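Local coordinates for protein agmatinase (Burkholderia thailandensis, PDB 4DZ4) that probably hydrolyses agmatine to putrescine and urea at a two-manganese centre, as a member of the agmatinase branch of the arginase family, at residues C166-D171 with T204-Y209; S197-I202 with I212-A217. All coordinates share one frame; numbering follows the deposited sequence.

Contact 1: C166-D171 with T204-Y209. With MN (manganese (II) ion), chain P; EDO (1,2-ethanediol), chain R.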
# COMPACT_ATOMS: atom_id res chain seq x y z
N CYS B 166 25.68 -14.84 3.22
CA CYS B 166 26.48 -15.75 4.04
C CYS B 166 26.65 -15.28 5.48
O CYS B 166 26.88 -16.10 6.39
CB CYS B 166 27.85 -15.95 3.40
SG CYS B 166 28.84 -14.43 3.29
N ASP B 167 26.53 -13.97 5.68
CA ASP B 167 26.71 -13.35 7.01
C ASP B 167 28.04 -13.73 7.67
O ASP B 167 28.16 -13.75 8.91
CB ASP B 167 25.50 -13.64 7.90
CG ASP B 167 24.19 -13.11 7.27
OD1 ASP B 167 24.28 -12.17 6.44
OD2 ASP B 167 23.10 -13.62 7.60
N THR B 168 29.05 -14.00 6.84
CA THR B 168 30.39 -14.34 7.30
C THR B 168 31.45 -13.33 6.82
O THR B 168 32.64 -13.63 6.84
CB THR B 168 30.78 -15.77 6.85
OG1 THR B 168 30.58 -15.89 5.43
CG2 THR B 168 29.96 -16.83 7.56
N TRP B 169 31.03 -12.12 6.42
CA TRP B 169 31.97 -11.06 6.07
C TRP B 169 32.79 -10.70 7.29
O TRP B 169 32.25 -10.66 8.40
CB TRP B 169 31.23 -9.84 5.51
CG TRP B 169 30.64 -10.16 4.15
CD1 TRP B 169 31.33 -10.26 2.92
CD2 TRP B 169 29.26 -10.48 3.83
NE1 TRP B 169 30.46 -10.60 1.91
CE2 TRP B 169 29.21 -10.75 2.38
CE3 TRP B 169 28.08 -10.56 4.57
CZ2 TRP B 169 28.02 -11.10 1.73
CZ3 TRP B 169 26.88 -10.89 3.91
CH2 TRP B 169 26.86 -11.15 2.52
N ALA B 170 34.08 -10.45 7.09
CA ALA B 170 35.00 -10.23 8.21
C ALA B 170 34.64 -8.96 8.99
O ALA B 170 34.24 -7.93 8.41
CB ALA B 170 36.44 -10.20 7.73
N ASP B 171 34.77 -9.04 10.31
CA ASP B 171 34.48 -7.90 11.17
C ASP B 171 35.49 -7.97 12.31
O ASP B 171 35.44 -8.88 13.11
CB ASP B 171 33.07 -8.04 11.73
CG ASP B 171 32.56 -6.77 12.42
OD1 ASP B 171 33.41 -5.97 12.87
OD2 ASP B 171 31.32 -6.60 12.53
N THR B 204 25.04 -13.72 -2.87
CA THR B 204 25.86 -12.53 -2.67
C THR B 204 27.28 -12.98 -2.40
O THR B 204 27.51 -14.13 -1.99
CB THR B 204 25.38 -11.63 -1.51
OG1 THR B 204 25.12 -12.41 -0.34
CG2 THR B 204 24.10 -10.86 -1.93
N TRP B 205 28.22 -12.07 -2.65
CA TRP B 205 29.63 -12.43 -2.73
C TRP B 205 30.41 -12.18 -1.47
O TRP B 205 30.32 -11.10 -0.89
CB TRP B 205 30.32 -11.68 -3.87
CG TRP B 205 31.76 -12.12 -4.02
CD1 TRP B 205 32.90 -11.48 -3.53
CD2 TRP B 205 32.23 -13.35 -4.61
NE1 TRP B 205 34.02 -12.20 -3.83
CE2 TRP B 205 33.70 -13.34 -4.47
CE3 TRP B 205 31.61 -14.42 -5.27
CZ2 TRP B 205 34.49 -14.38 -4.95
CZ3 TRP B 205 32.43 -15.46 -5.74
CH2 TRP B 205 33.83 -15.43 -5.60
N ASN B 206 31.24 -13.16 -1.10
CA ASN B 206 32.25 -12.97 -0.04
C ASN B 206 33.57 -13.51 -0.56
O ASN B 206 33.62 -14.58 -1.17
CB ASN B 206 31.81 -13.75 1.21
CG ASN B 206 32.65 -13.46 2.46
OD1 ASN B 206 33.72 -12.83 2.42
ND2 ASN B 206 32.16 -13.96 3.59
N ASP B 207 34.65 -12.75 -0.34
CA ASP B 207 36.00 -13.20 -0.70
C ASP B 207 36.43 -14.43 0.12
O ASP B 207 37.34 -15.17 -0.26
CB ASP B 207 37.03 -12.07 -0.49
CG ASP B 207 36.95 -10.98 -1.56
OD1 ASP B 207 36.49 -11.25 -2.70
OD2 ASP B 207 37.39 -9.85 -1.24
N ASP B 208 35.78 -14.65 1.25
CA ASP B 208 36.18 -15.76 2.13
C ASP B 208 34.96 -16.33 2.86
O ASP B 208 34.53 -15.79 3.87
CB ASP B 208 37.28 -15.29 3.09
CG ASP B 208 37.85 -16.40 3.94
OD1 ASP B 208 37.40 -17.56 3.82
OD2 ASP B 208 38.76 -16.11 4.73
N TYR B 209 34.42 -17.42 2.33
CA TYR B 209 33.22 -18.05 2.89
C TYR B 209 33.59 -18.98 4.05
O TYR B 209 32.72 -19.71 4.57
CB TYR B 209 32.46 -18.86 1.81
CG TYR B 209 31.73 -18.02 0.77
CD1 TYR B 209 30.50 -17.41 1.07
CD2 TYR B 209 32.26 -17.84 -0.51
CE1 TYR B 209 29.82 -16.65 0.11
CE2 TYR B 209 31.59 -17.10 -1.47
CZ TYR B 209 30.38 -16.49 -1.16
OH TYR B 209 29.75 -15.75 -2.15
MN MN P . 21.17 -13.29 7.16
C1 EDO R . 34.05 -8.99 -0.63
O1 EDO R . 33.89 -10.00 0.40
C2 EDO R . 32.85 -8.04 -0.77
O2 EDO R . 31.84 -8.55 -1.67
O HOH W 1 26.81 -14.17 0.72
O HOH W 2 21.36 -11.95 5.77
O HOH W 3 30.20 -18.37 4.46
O HOH W 4 35.21 -13.93 5.77
O HOH W 5 34.97 -11.20 4.37
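W169 and N206 join two loops by a mostly polar contact: the loop 166-171 comes after strand 158-162, the loop 204-209 comes after strand 198-202, and neither is regular helix or strand. The indole N-H of W169 makes the firm bond of the contact. NE1 gives it to W205 O at 2.8 Å, and the acceptor lies in the ring plane. T204 OG1 also sits at the indole edge, 3.6 Å from W169 CH2, and is hydrogen-bonded to A164 O. The N206 side chain slides antiparallel over one face of the same indole, its amide plane 28° from the ring, with N206 CG 3.5 Å from W169 CD1. That CG stands anti to the backbone N (chi1 -171°); beyond it ND2 meets C166 and T168 in three weak bonds: to C166 SG, to T168 O and to T168 OG1 at 3.1 Å. OD1 meanwhile accepts from D208 N, closing an Asx turn that shapes the second loop. C166 CB also touches the edge of the Y209 ring at CD1 (3.8 Å), and Y209 OH is hydrogen-bonded to T204 O. Waters add further links: one joins C166 N to both oxygens of T204, another T168 O to D208 O. L83 of the second subunit packs on W169 and T204. D167 turns away from this interface, and its OD2 binds a manganese ion at 2.0 Å together with H139, D163 and D246. W169 thus carries the one strong direct bond across the contact, while C166 and T168, the sequence neighbours of D167, are held by weak and water-mediated bonds, a network consistent with second-shell positioning of the metal-binding loop.

Contact 2: S197-I202 with I212-A217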
# COMPACT_ATOMS: atom_id res chain seq x y z
N SER B 197 28.74 -27.68 7.90
CA SER B 197 27.68 -26.67 7.85
C SER B 197 27.39 -26.34 6.40
O SER B 197 28.21 -26.59 5.52
CB SER B 197 28.13 -25.39 8.57
OG SER B 197 28.19 -25.63 9.98
N VAL B 198 26.24 -25.75 6.16
CA VAL B 198 25.81 -25.53 4.77
C VAL B 198 24.94 -24.30 4.67
O VAL B 198 24.07 -24.04 5.54
CB VAL B 198 25.10 -26.79 4.20
CG1 VAL B 198 23.87 -27.17 5.03
CG2 VAL B 198 24.76 -26.60 2.71
N GLN B 199 25.15 -23.54 3.59
CA GLN B 199 24.41 -22.31 3.35
C GLN B 199 23.66 -22.49 2.03
O GLN B 199 24.26 -22.88 1.04
CB GLN B 199 25.38 -21.13 3.33
CG GLN B 199 26.05 -20.93 4.69
CD GLN B 199 27.05 -19.79 4.72
OE1 GLN B 199 27.95 -19.69 3.87
NE2 GLN B 199 26.88 -18.88 5.69
N VAL B 200 22.37 -22.22 2.05
CA VAL B 200 21.46 -22.59 0.96
C VAL B 200 20.70 -21.35 0.44
O VAL B 200 20.07 -20.64 1.23
CB VAL B 200 20.41 -23.62 1.44
CG1 VAL B 200 19.53 -24.05 0.26
CG2 VAL B 200 21.09 -24.86 2.04
N GLY B 201 20.77 -21.12 -0.87
CA GLY B 201 20.10 -19.98 -1.50
C GLY B 201 21.00 -18.75 -1.65
O GLY B 201 20.55 -17.69 -2.13
N ILE B 202 22.26 -18.90 -1.26
CA ILE B 202 23.27 -17.82 -1.34
C ILE B 202 23.31 -17.18 -2.73
O ILE B 202 23.30 -17.86 -3.75
CB ILE B 202 24.68 -18.30 -0.94
CG1 ILE B 202 24.69 -18.81 0.52
CG2 ILE B 202 25.71 -17.18 -1.18
CD1 ILE B 202 24.42 -17.71 1.58
N ILE B 212 32.73 -22.95 4.65
CA ILE B 212 31.34 -23.43 4.78
C ILE B 212 30.86 -23.90 3.40
O ILE B 212 31.15 -23.24 2.40
CB ILE B 212 30.39 -22.35 5.35
CG1 ILE B 212 30.90 -21.84 6.72
CG2 ILE B 212 28.98 -22.92 5.51
CD1 ILE B 212 30.13 -20.68 7.33
N ASN B 213 30.16 -25.04 3.34
CA ASN B 213 29.59 -25.52 2.07
C ASN B 213 28.49 -24.58 1.60
O ASN B 213 27.61 -24.22 2.39
CB ASN B 213 29.02 -26.91 2.25
CG ASN B 213 30.08 -27.88 2.71
OD1 ASN B 213 30.95 -28.27 1.94
ND2 ASN B 213 30.03 -28.26 3.99
N VAL B 214 28.54 -24.17 0.32
CA VAL B 214 27.55 -23.20 -0.21
C VAL B 214 26.81 -23.85 -1.37
O VAL B 214 27.44 -24.35 -2.32
CB VAL B 214 28.24 -21.90 -0.70
CG1 VAL B 214 27.26 -20.96 -1.42
CG2 VAL B 214 28.89 -21.15 0.49
N LEU B 215 25.48 -23.85 -1.28
CA LEU B 215 24.61 -24.30 -2.36
C LEU B 215 23.88 -23.02 -2.79
O LEU B 215 22.91 -22.62 -2.15
CB LEU B 215 23.64 -25.39 -1.90
CG LEU B 215 24.25 -26.63 -1.21
CD1 LEU B 215 23.18 -27.63 -0.77
CD2 LEU B 215 25.26 -27.29 -2.17
N ASP B 216 24.40 -22.36 -3.83
CA ASP B 216 23.86 -21.04 -4.15
C ASP B 216 22.47 -21.14 -4.78
O ASP B 216 22.00 -22.24 -5.12
CB ASP B 216 24.87 -20.15 -4.91
CG ASP B 216 25.17 -20.61 -6.34
OD1 ASP B 216 24.51 -21.52 -6.90
OD2 ASP B 216 26.11 -20.01 -6.92
N ALA B 217 21.76 -20.00 -4.86
CA ALA B 217 20.44 -20.01 -5.47
C ALA B 217 20.44 -20.71 -6.85
O ALA B 217 19.58 -21.54 -7.12
CB ALA B 217 19.88 -18.59 -5.58
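Parallel pairing of strands 198-200 and 213-216 forms the edge of the central sheet, where 213-216 is the outermost strand within the chain. Their axes run 4.7 Å apart at 12°. Q199 is the pivot of the pairing: its N donates to N213 O at 2.8 Å, and its O accepts from L215 N in a nearly straight bond. G201 N then donates to L215 O, and A217 N to I202 O, after the chain has turned a corner at G201. At the opposite end S197 O accepts two N-H groups of one residue, a weak bond from N213 N and a better one from the side-chain ND2 at 2.9 Å; ND2 bonds to K195 O as well.

Side chains alternate between the faces. V198, V200, N213 and L215 share the face on which helix 225-236 packs, with V198 CG2 4.0 Å from L215 CG. Q199 and V214 occupy the other. There the Q199 chain crosses I212 at about a right angle, its CG 3.6 Å from I212 CG2, and OE1 lies near CG2 of both I212 and V214; NE2 is hydrogen-bonded to H161. I202, past the corner, offers CB at 3.7 Å to V214 CG1, which is anti to its own backbone N (chi1 172°).

D216 is the N-cap of helix 217-223: OD1 caps W219 N, while OD2 reaches Y86 OH of the second subunit. Since strand 198-202 also bonds to strand 158-162, the pair extends the parallel alpha/beta sheet characteristic of the arginase fold.

In the fold
The two contacts interlock along the chain: strand 198-202 leads into loop 204-209, which returns to strand 213-216, so contact 2 anchors both ends of one loop of contact 1. Their centres lie 12 Å apart. They also touch directly. Q199 NE2 comes within 2.9 Å of C166 O, at best a weak interaction, T168 CG2 packs on I212 CD1 at 3.9 Å, and the ring of Y209 reaches V214 CG2. Contact 1 supplies a manganese ligand, D167, whereas in contact 2 the I202 side chain comes within about 4 Å of that of D163, which binds both ions. Each contact also reaches the second subunit, bringing the metal site's surroundings close to the assembly interface.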